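Long-range contact in chintase (Rhizomucor miehei, PDB 5YUQ), which hydrolyses chitin as a glycoside hydrolase family 18 enzyme, probably threading the chain through a tunnel-shaped active site: residues G69-S74 against N113-N118. Numbering follows the deposited sequence.
Sequences GSLYFS and NGVACN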
# COMPACT_ATOMS: atom_id res chain seq x y z
N GLY A 69 -5.68 9.70 6.60
CA GLY A 69 -4.79 10.53 7.38
C GLY A 69 -3.97 11.52 6.57
O GLY A 69 -2.94 12.00 7.02
N SER A 70 -4.44 11.83 5.36
CA SER A 70 -3.66 12.67 4.46
C SER A 70 -4.28 14.05 4.22
O SER A 70 -3.81 14.79 3.36
CB SER A 70 -3.45 11.95 3.12
OG SER A 70 -2.57 10.84 3.28
N LEU A 71 -5.30 14.40 5.00
CA LEU A 71 -6.02 15.66 4.79
C LEU A 71 -5.13 16.88 4.87
O LEU A 71 -5.29 17.83 4.10
CB LEU A 71 -7.12 15.83 5.85
CG LEU A 71 -8.38 14.98 5.71
CD1 LEU A 71 -9.27 15.16 6.92
CD2 LEU A 71 -9.10 15.37 4.44
N TYR A 72 -4.17 16.85 5.79
CA TYR A 72 -3.48 18.06 6.18
C TYR A 72 -2.01 18.17 5.80
O TYR A 72 -1.41 19.19 6.06
CB TYR A 72 -3.63 18.29 7.69
CG TYR A 72 -5.08 18.41 8.10
CD1 TYR A 72 -5.85 19.49 7.68
CD2 TYR A 72 -5.68 17.43 8.88
CE1 TYR A 72 -7.18 19.59 8.03
CE2 TYR A 72 -7.01 17.53 9.24
CZ TYR A 72 -7.75 18.61 8.81
OH TYR A 72 -9.08 18.72 9.16
N PHE A 73 -1.45 17.13 5.18
CA PHE A 73 -0.04 17.18 4.77
C PHE A 73 0.28 18.45 3.98
O PHE A 73 1.25 19.15 4.29
CB PHE A 73 0.32 15.97 3.91
CG PHE A 73 0.72 14.74 4.68
CD1 PHE A 73 1.97 14.65 5.28
CD2 PHE A 73 -0.13 13.65 4.76
CE1 PHE A 73 2.35 13.49 5.97
CE2 PHE A 73 0.24 12.50 5.45
CZ PHE A 73 1.48 12.43 6.05
N SER A 74 -0.51 18.76 2.97
CA SER A 74 -0.22 19.92 2.13
C SER A 74 -0.22 21.21 2.94
O SER A 74 0.73 21.98 2.87
CB SER A 74 -1.20 20.01 0.97
OG SER A 74 -0.90 21.14 0.15
N ASN A 113 -6.85 13.09 -6.51
CA ASN A 113 -7.18 11.73 -6.16
C ASN A 113 -6.71 11.49 -4.73
O ASN A 113 -6.20 12.40 -4.09
CB ASN A 113 -6.59 10.75 -7.17
CG ASN A 113 -7.04 11.07 -8.59
OD1 ASN A 113 -8.18 11.47 -8.81
ND2 ASN A 113 -6.14 10.93 -9.55
N GLY A 114 -6.97 10.33 -4.19
CA GLY A 114 -6.78 10.21 -2.77
C GLY A 114 -8.09 10.83 -2.20
O GLY A 114 -8.96 11.19 -2.95
N VAL A 115 -8.25 10.96 -0.92
CA VAL A 115 -9.45 11.54 -0.33
C VAL A 115 -9.73 12.90 -0.99
O VAL A 115 -8.84 13.75 -1.10
CB VAL A 115 -9.32 11.64 1.20
CG1 VAL A 115 -10.37 12.57 1.77
CG2 VAL A 115 -9.45 10.25 1.82
N ALA A 116 -10.97 13.08 -1.44
CA ALA A 116 -11.31 14.20 -2.32
C ALA A 116 -10.99 15.58 -1.74
O ALA A 116 -10.59 16.49 -2.46
CB ALA A 116 -12.77 14.12 -2.72
N CYS A 117 -11.19 15.73 -0.43
CA CYS A 117 -11.03 17.03 0.21
C CYS A 117 -9.65 17.21 0.86
O CYS A 117 -9.44 18.16 1.63
CB CYS A 117 -12.14 17.26 1.23
SG CYS A 117 -12.11 16.10 2.61
N ASN A 118 -8.72 16.31 0.55
CA ASN A 118 -7.32 16.53 0.95
C ASN A 118 -6.83 17.90 0.53
O ASN A 118 -7.16 18.39 -0.55
CB ASN A 118 -6.41 15.49 0.29
CG ASN A 118 -6.41 14.16 1.01
OD1 ASN A 118 -6.99 14.01 2.09
ND2 ASN A 118 -5.75 13.18 0.41
O HOH W 1 -6.93 11.88 3.94
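Two loops of the family 18 TIM barrel, one following strand 59-65 and the other following strand 101-105, meet where Leu-71 packs against Val-115, Cys-117 and Asn-118, and Ser-70 against Asn-118. The second loop folds into a type I beta turn from Val-115 to Asn-118, which brings all three of its contacting side chains to the first. The side chains of Leu-71 and Asn-118 cross at about a right angle, with CD2 of Leu-71 3.4 Å from OD1 of Asn-118. CD2 of Leu-71 also lies 3.6 Å from SG of Cys-117, whose disulfide to Cys-274 ties the turn to a distant part of the chain, and 4.1 Å from CG1 of Val-115. CG of Asn-118, anti to its own carbonyl carbon (chi1 -81°), sits 3.6 Å from Ser-70 O. OD1 of Asn-118 comes within 3.3 Å of CA of Leu-71. No direct hydrogen bond joins the segments; a water does so instead. Ser-70 OG bonds instead to Gly-66 O and Glu-107 N, while Leu-71 O accepts from Ser-119 OG. The bridging water accepts from Ser-70 N at 2.9 Å and donates to Asn-118 OD1 at 2.8 Å.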